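Local coordinates for protein D-alanyl-lipoteichoic acid synthetase (Streptococcus pneumoniae, PDB 3BMA) that probably takes part in lipoteichoic acid biosynthesis, in the D-alanylation of this cell-wall polymer, as a membrane-associated DltD-family protein with an SGNH-hydrolase-like fold, at residues R16-T21 with R72-G77; M7-G12 with L36-V41; E65-S70 with D218-Q223. The protein carries 1 engineered substitution. All blocks are in the same frame, centred on the assembly; numbering follows the deposited sequence.

Contacts 2 and 3 each lie on the same side of the chain's centre as contact 1, which sits on strand 72-76, the outermost strand of the parallel sheet beside 43-47. Contacts 1 and 2 share helix 11-18; contact 2 also uses the loop before strand 43-47. Their centres are about 14 Å apart and they touch through Leu-36 and Tyr-74. Contact 3, centred about 19 Å from contact 1, is joined to it by the salt bridge of Glu-65 with Arg-72. Contact 1 alternates along the chain with both others, while contact 2 closes before contact 3 opens. The N-terminal helix and the 218-223 region are thus both tied to the strand 72-76 edge. Contact 1 is buried; the others lie at the surface.

Contact 1. Residues R16-T21 with R72-G77; sequences RSAVAT and RPYLLG
Tyr-74 points its CG anti to the backbone N (chi1 -163°), which lays one ring face against Ala-18 in the last turn of helix 11-18. Starting from CB, CG comes within 4.0 Å of Ala-18 CA. CD1 lies 3.6 Å from Ala-18 CA and also touches the Ala-18 methyl, while CE1 packs against Ala-18 N and CA. In this CH-pi contact Ala-18 CA stands over one face, 24° off the normal, toward the rim. At the tip, OH reaches Ser-17 CB at 3.5 Å. The polar end of Ser-17 turns to Ala-13 O and Gln-31.

The backbones join directly, Leu-75 N donating to Ala-18 O at 2.9 Å with an N-H...O angle of 164°, in the carbonyl plane. One water accepts from Thr-21 N at 3.0 Å and lies within hydrogen-bonding distance of Ser-17 O and Leu-75 O, bridging the turn to the strand. Thr-21 and Leu-75 lie side by side, pointing the same way, with Thr-21 CG2 3.8 Å from Leu-75 CB.

Strand 72-76 is outermost in the parallel sheet of this chain. It pairs with strand 43-47 through Arg-72, Tyr-74 and Leu-76, while helix 29-36 packs against Tyr-74 and helix 60-66 meets Val-19 and Pro-73.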
# COMPACT_ATOMS: atom_id res chain seq x y z
N ARG C 16 -18.38 14.75 -33.49
CA ARG C 16 -17.28 14.20 -34.28
C ARG C 16 -16.83 12.83 -33.79
O ARG C 16 -16.48 11.96 -34.59
CB ARG C 16 -16.10 15.18 -34.32
CG ARG C 16 -16.45 16.49 -34.99
CD ARG C 16 -15.28 17.45 -35.03
NE ARG C 16 -15.76 18.82 -34.86
CZ ARG C 16 -15.56 19.56 -33.77
NH1 ARG C 16 -14.86 19.08 -32.76
NH2 ARG C 16 -16.04 20.79 -33.71
N SER C 17 -16.85 12.64 -32.47
CA SER C 17 -16.51 11.36 -31.84
C SER C 17 -17.56 10.29 -32.13
O SER C 17 -17.23 9.12 -32.31
CB SER C 17 -16.37 11.53 -30.33
OG SER C 17 -15.41 12.51 -30.02
N ALA C 18 -18.82 10.72 -32.18
CA ALA C 18 -19.97 9.84 -32.38
C ALA C 18 -19.95 9.12 -33.72
O ALA C 18 -20.42 7.99 -33.82
CB ALA C 18 -21.25 10.62 -32.23
N VAL C 19 -19.39 9.78 -34.74
CA VAL C 19 -19.39 9.25 -36.10
C VAL C 19 -17.98 8.96 -36.64
O VAL C 19 -17.83 8.62 -37.82
CB VAL C 19 -20.14 10.19 -37.08
CG1 VAL C 19 -21.58 10.38 -36.63
CG2 VAL C 19 -19.44 11.53 -37.18
N ALA C 20 -16.97 9.10 -35.78
CA ALA C 20 -15.56 8.90 -36.18
C ALA C 20 -15.25 7.46 -36.58
O ALA C 20 -14.47 7.23 -37.52
CB ALA C 20 -14.62 9.34 -35.07
N THR C 21 -15.88 6.51 -35.89
CA THR C 21 -15.63 5.07 -36.06
C THR C 21 -14.14 4.72 -36.21
O THR C 21 -13.74 4.06 -37.17
CB THR C 21 -16.48 4.43 -37.21
OG1 THR C 21 -16.27 5.15 -38.43
CG2 THR C 21 -17.96 4.44 -36.85
N ARG C 72 -28.90 11.30 -30.86
CA ARG C 72 -27.84 11.06 -31.84
C ARG C 72 -27.22 9.69 -31.54
O ARG C 72 -27.04 9.34 -30.38
CB ARG C 72 -26.75 12.13 -31.76
CG ARG C 72 -27.19 13.54 -32.14
CD ARG C 72 -27.66 13.63 -33.59
NE ARG C 72 -28.04 15.00 -33.96
CZ ARG C 72 -29.22 15.57 -33.70
NH1 ARG C 72 -30.17 14.90 -33.05
NH2 ARG C 72 -29.45 16.81 -34.09
N PRO C 73 -26.92 8.90 -32.59
CA PRO C 73 -26.17 7.66 -32.36
C PRO C 73 -24.71 7.93 -32.01
O PRO C 73 -24.08 8.80 -32.60
CB PRO C 73 -26.25 6.94 -33.72
CG PRO C 73 -27.31 7.67 -34.50
CD PRO C 73 -27.28 9.07 -34.00
N TYR C 74 -24.19 7.20 -31.01
CA TYR C 74 -22.75 7.11 -30.80
C TYR C 74 -22.32 5.74 -31.30
O TYR C 74 -22.58 4.72 -30.66
CB TYR C 74 -22.35 7.29 -29.32
CG TYR C 74 -20.87 7.60 -29.15
CD1 TYR C 74 -20.44 8.90 -28.94
CD2 TYR C 74 -19.91 6.59 -29.23
CE1 TYR C 74 -19.08 9.19 -28.80
CE2 TYR C 74 -18.55 6.87 -29.10
CZ TYR C 74 -18.14 8.18 -28.89
OH TYR C 74 -16.80 8.46 -28.75
N LEU C 75 -21.65 5.73 -32.45
CA LEU C 75 -21.31 4.48 -33.13
C LEU C 75 -20.12 3.79 -32.47
O LEU C 75 -18.99 4.29 -32.52
CB LEU C 75 -21.08 4.73 -34.62
CG LEU C 75 -22.13 5.58 -35.35
CD1 LEU C 75 -21.60 6.04 -36.70
CD2 LEU C 75 -23.46 4.84 -35.50
N LEU C 76 -20.40 2.66 -31.84
CA LEU C 76 -19.40 1.91 -31.10
C LEU C 76 -19.09 0.58 -31.76
O LEU C 76 -19.75 -0.43 -31.50
CB LEU C 76 -19.87 1.69 -29.66
CG LEU C 76 -19.93 2.93 -28.77
CD1 LEU C 76 -20.92 2.72 -27.65
CD2 LEU C 76 -18.55 3.26 -28.21
N GLY C 77 -18.08 0.57 -32.62
CA GLY C 77 -17.63 -0.66 -33.25
C GLY C 77 -16.61 -0.48 -34.35
O GLY C 77 -16.54 0.57 -34.99
O HOH W 1 -17.40 6.62 -33.32

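Contact 2. Residues M7-G12 with L36-V41; sequences MHHNLG and LSDPNV
The extended backbone before helix 11-18 passes the irregular segment 36-41 with His-9 and Asp-38 nearest, their CA atoms 6.3 Å apart. His-9 has CG anti to its carbonyl carbon (chi1 -57°), so the imidazole lies over Asp-38. Asp-38 CA sits above the centre of one face, 3.8 Å from the His-9 centroid and only 10° off the normal, a CH-pi contact. The Asp-38 carboxylate, stacked at 16° to the ring, lies toward its CB-CG end, with OD1 3.5 Å from His-9 CB. In the ring plane, Ser-37 OG meets His-9 CE1 at 3.2 Å; this hydroxyl has its stronger partner in Val-33 O. A weak hydrogen bond from His-9 ND1 to Arg-34 O helps to fix the ring rotation. The Asp-38 carboxylate, whose OD1 lies close to the like-charged Glu-14, could favour a protonated imidazole.

The Leu-11 and Val-41 side chains cross at about a right angle, Leu-11 CD1 3.6 Å from Val-41 CG2.

Asn-10 is the N-cap of helix 11-18, its OD1 accepting from Ala-13 N, and Asp-38 OD2 accepts from Asn-40 N at 3.0 Å in an Asx turn, within the loop linking helix 29-36 to strand 43-47.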
# COMPACT_ATOMS: atom_id res chain seq x y z
N MET C 7 -15.53 18.53 -15.47
CA MET C 7 -16.37 17.90 -16.54
C MET C 7 -17.45 18.83 -17.08
O MET C 7 -18.56 18.90 -16.53
CB MET C 7 -16.98 16.58 -16.04
CG MET C 7 -16.38 15.33 -16.67
SD MET C 7 -17.08 14.97 -18.30
CE MET C 7 -16.24 13.44 -18.71
N HIS C 8 -17.12 19.55 -18.14
CA HIS C 8 -18.12 20.28 -18.92
C HIS C 8 -18.03 19.85 -20.39
O HIS C 8 -16.97 19.46 -20.87
CB HIS C 8 -17.99 21.79 -18.77
CG HIS C 8 -19.30 22.52 -18.87
ND1 HIS C 8 -19.81 22.97 -20.07
CD2 HIS C 8 -20.20 22.86 -17.93
CE1 HIS C 8 -20.97 23.56 -19.86
NE2 HIS C 8 -21.23 23.51 -18.57
N HIS C 9 -19.16 19.95 -21.09
CA HIS C 9 -19.34 19.29 -22.37
C HIS C 9 -19.27 20.24 -23.57
O HIS C 9 -19.84 21.33 -23.54
CB HIS C 9 -20.68 18.55 -22.38
CG HIS C 9 -20.81 17.55 -21.27
ND1 HIS C 9 -20.43 16.23 -21.39
CD2 HIS C 9 -21.28 17.68 -20.00
CE1 HIS C 9 -20.65 15.60 -20.26
NE2 HIS C 9 -21.17 16.46 -19.40
N ASN C 10 -18.55 19.81 -24.60
CA ASN C 10 -18.54 20.50 -25.88
C ASN C 10 -19.31 19.68 -26.91
O ASN C 10 -18.93 18.55 -27.21
CB ASN C 10 -17.10 20.75 -26.35
CG ASN C 10 -17.03 21.48 -27.68
OD1 ASN C 10 -16.42 20.99 -28.63
ND2 ASN C 10 -17.65 22.65 -27.75
N LEU C 11 -20.40 20.25 -27.42
CA LEU C 11 -21.29 19.57 -28.37
C LEU C 11 -20.61 19.23 -29.70
O LEU C 11 -20.87 18.17 -30.28
CB LEU C 11 -22.56 20.41 -28.61
CG LEU C 11 -23.62 20.03 -29.65
CD1 LEU C 11 -24.16 18.63 -29.43
CD2 LEU C 11 -24.76 21.04 -29.65
N GLY C 12 -19.73 20.12 -30.15
CA GLY C 12 -18.97 19.93 -31.39
C GLY C 12 -18.05 18.73 -31.39
O GLY C 12 -18.04 17.95 -32.35
N LEU C 36 -21.90 10.45 -23.89
CA LEU C 36 -22.98 9.71 -23.24
C LEU C 36 -23.41 10.25 -21.86
O LEU C 36 -24.38 9.76 -21.28
CB LEU C 36 -22.63 8.21 -23.15
CG LEU C 36 -22.44 7.47 -24.48
CD1 LEU C 36 -21.86 6.08 -24.26
CD2 LEU C 36 -23.73 7.38 -25.26
N SER C 37 -22.71 11.27 -21.36
CA SER C 37 -23.05 11.91 -20.08
C SER C 37 -23.52 13.36 -20.22
O SER C 37 -23.79 14.02 -19.21
CB SER C 37 -21.88 11.82 -19.10
OG SER C 37 -20.73 12.45 -19.64
N ASP C 38 -23.61 13.86 -21.45
CA ASP C 38 -24.11 15.20 -21.74
C ASP C 38 -25.60 15.30 -21.41
O ASP C 38 -26.41 14.55 -21.98
CB ASP C 38 -23.86 15.56 -23.21
CG ASP C 38 -23.91 17.07 -23.49
OD1 ASP C 38 -23.31 17.51 -24.49
OD2 ASP C 38 -24.54 17.84 -22.73
N PRO C 39 -25.97 16.21 -20.49
CA PRO C 39 -27.39 16.42 -20.17
C PRO C 39 -28.15 17.20 -21.24
O PRO C 39 -29.38 17.09 -21.32
CB PRO C 39 -27.34 17.23 -18.86
CG PRO C 39 -25.91 17.20 -18.40
CD PRO C 39 -25.11 17.06 -19.65
N ASN C 40 -27.43 17.98 -22.06
CA ASN C 40 -28.04 18.85 -23.06
C ASN C 40 -28.47 18.14 -24.34
O ASN C 40 -29.45 18.53 -24.97
CB ASN C 40 -27.11 20.02 -23.40
CG ASN C 40 -26.61 20.75 -22.16
OD1 ASN C 40 -27.39 21.15 -21.29
ND2 ASN C 40 -25.29 20.92 -22.07
N VAL C 41 -27.71 17.12 -24.73
CA VAL C 41 -28.04 16.30 -25.90
C VAL C 41 -27.95 14.81 -25.60
O VAL C 41 -27.07 14.36 -24.86
CB VAL C 41 -27.15 16.63 -27.13
CG1 VAL C 41 -27.65 17.88 -27.84
CG2 VAL C 41 -25.70 16.77 -26.71

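Contact 3. Residues E65-S70 with D218-Q223; sequences EKYNRS and DQFSYQ
Tyr-67 sets CG anti to its carbonyl carbon (chi1 -57°), whereas Phe-220 sets CG anti to its backbone N (chi1 -180°), and the two side chains cross at about a right angle. The result is a T-shaped pair in which the edge of Phe-220 meets a face of Tyr-67, centroids 5.1 Å apart and planes at 73°. Phe-220 CD1 touches Tyr-67 CE2 at 3.7 Å, and Phe-220 CB adds a CH-pi contact, 4.0 Å from the Tyr-67 centroid. Lys-66 CG lies over the centre of the opposite face, so the phenol is sandwiched; its OH hydrogen-bonds to Pro-217 O.

Arg-69 extends from CG to NE and brings NH2 to the CE1-CZ end of Phe-220, 3.4 Å from Phe-220 CE1 and CZ alike. The guanidinium stands steeply to the ring and is met at its own edge. Salt bridges from NH1 to Asp-361 and Asp-365 hold that group. Lys-66 NZ stays 4.5 Å from Asp-218 OD2, beyond a salt bridge, and hydrogen-bonds instead to Leu-213 O.

This T-shaped pair at the surface packs the turn after helix 60-66 on the N-terminal approach to helix 222-235, where Ser-221 is the N-cap, with helix 355-369 alongside.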
# COMPACT_ATOMS: atom_id res chain seq x y z
N GLU C 65 -29.23 13.74 -37.87
CA GLU C 65 -28.66 15.09 -37.95
C GLU C 65 -29.51 16.06 -38.78
O GLU C 65 -29.82 17.16 -38.31
CB GLU C 65 -27.22 15.04 -38.48
CG GLU C 65 -26.48 16.38 -38.45
CD GLU C 65 -26.49 17.05 -37.08
OE1 GLU C 65 -26.84 18.25 -37.02
OE2 GLU C 65 -26.16 16.39 -36.07
N LYS C 66 -29.88 15.65 -40.00
CA LYS C 66 -30.73 16.46 -40.88
C LYS C 66 -32.08 16.74 -40.23
O LYS C 66 -32.53 17.89 -40.17
CB LYS C 66 -30.88 15.80 -42.26
CG LYS C 66 -32.12 16.19 -43.12
CD LYS C 66 -32.26 17.69 -43.44
CE LYS C 66 -31.25 18.20 -44.44
NZ LYS C 66 -31.62 17.82 -45.83
N TYR C 67 -32.70 15.69 -39.70
CA TYR C 67 -34.07 15.80 -39.18
C TYR C 67 -34.15 16.18 -37.70
O TYR C 67 -35.24 16.16 -37.12
CB TYR C 67 -34.86 14.53 -39.52
CG TYR C 67 -34.88 14.24 -41.00
CD1 TYR C 67 -35.56 15.08 -41.89
CD2 TYR C 67 -34.19 13.15 -41.53
CE1 TYR C 67 -35.57 14.84 -43.25
CE2 TYR C 67 -34.20 12.89 -42.90
CZ TYR C 67 -34.89 13.74 -43.75
OH TYR C 67 -34.89 13.49 -45.11
N ASN C 68 -33.00 16.53 -37.12
CA ASN C 68 -32.88 17.06 -35.75
C ASN C 68 -33.64 16.23 -34.71
O ASN C 68 -34.51 16.74 -33.99
CB ASN C 68 -33.28 18.55 -35.71
CG ASN C 68 -32.87 19.25 -34.41
OD1 ASN C 68 -31.99 18.78 -33.68
ND2 ASN C 68 -33.52 20.37 -34.12
N ARG C 69 -33.32 14.94 -34.66
CA ARG C 69 -34.04 14.00 -33.81
C ARG C 69 -33.75 14.20 -32.33
O ARG C 69 -32.83 14.94 -31.96
CB ARG C 69 -33.74 12.56 -34.25
CG ARG C 69 -34.24 12.25 -35.65
CD ARG C 69 -34.13 10.79 -35.98
NE ARG C 69 -34.92 10.46 -37.16
CZ ARG C 69 -34.97 9.25 -37.72
NH1 ARG C 69 -34.28 8.24 -37.22
NH2 ARG C 69 -35.73 9.05 -38.79
N SER C 70 -34.54 13.55 -31.48
CA SER C 70 -34.38 13.64 -30.02
C SER C 70 -33.17 12.85 -29.49
O SER C 70 -32.96 12.75 -28.28
CB SER C 70 -35.66 13.21 -29.31
OG SER C 70 -36.07 11.92 -29.72
N ASP C 218 -35.91 18.09 -47.02
CA ASP C 218 -36.03 18.81 -45.75
C ASP C 218 -37.22 18.36 -44.91
O ASP C 218 -37.26 18.61 -43.70
CB ASP C 218 -36.08 20.32 -46.00
CG ASP C 218 -34.88 20.83 -46.79
OD1 ASP C 218 -34.73 20.45 -47.97
OD2 ASP C 218 -34.08 21.60 -46.22
N GLN C 219 -38.20 17.72 -45.54
CA GLN C 219 -39.32 17.11 -44.83
C GLN C 219 -39.20 15.58 -44.80
O GLN C 219 -39.01 14.95 -45.85
CB GLN C 219 -40.66 17.54 -45.42
CG GLN C 219 -41.12 18.91 -44.96
CD GLN C 219 -42.62 18.99 -44.73
OE1 GLN C 219 -43.07 19.08 -43.58
NE2 GLN C 219 -43.39 18.94 -45.81
N PHE C 220 -39.32 15.01 -43.61
CA PHE C 220 -39.10 13.58 -43.42
C PHE C 220 -40.25 12.72 -43.93
O PHE C 220 -41.40 12.86 -43.49
CB PHE C 220 -38.81 13.25 -41.95
CG PHE C 220 -38.57 11.79 -41.68
CD1 PHE C 220 -37.35 11.21 -41.99
CD2 PHE C 220 -39.57 10.99 -41.13
CE1 PHE C 220 -37.12 9.86 -41.76
CE2 PHE C 220 -39.35 9.64 -40.89
CZ PHE C 220 -38.12 9.07 -41.21
N SER C 221 -39.92 11.83 -44.87
CA SER C 221 -40.79 10.73 -45.27
C SER C 221 -39.92 9.60 -45.81
O SER C 221 -38.97 9.84 -46.55
CB SER C 221 -41.83 11.18 -46.31
OG SER C 221 -41.58 10.63 -47.60
N TYR C 222 -40.26 8.37 -45.42
CA TYR C 222 -39.49 7.18 -45.81
C TYR C 222 -39.49 6.92 -47.31
O TYR C 222 -38.49 6.46 -47.85
CB TYR C 222 -40.00 5.94 -45.08
CG TYR C 222 -39.55 5.83 -43.64
CD1 TYR C 222 -40.42 6.09 -42.59
CD2 TYR C 222 -38.24 5.46 -43.33
CE1 TYR C 222 -40.01 5.99 -41.27
CE2 TYR C 222 -37.82 5.35 -42.01
CZ TYR C 222 -38.71 5.62 -40.99
OH TYR C 222 -38.30 5.51 -39.68
N GLN C 223 -40.60 7.22 -47.98
CA GLN C 223 -40.72 7.00 -49.42
C GLN C 223 -39.92 8.01 -50.25
O GLN C 223 -39.35 7.65 -51.29
CB GLN C 223 -42.20 6.99 -49.85
CG GLN C 223 -42.46 6.37 -51.23
CD GLN C 223 -42.01 4.92 -51.33
OE1 GLN C 223 -42.46 4.06 -50.57
NE2 GLN C 223 -41.12 4.64 -52.28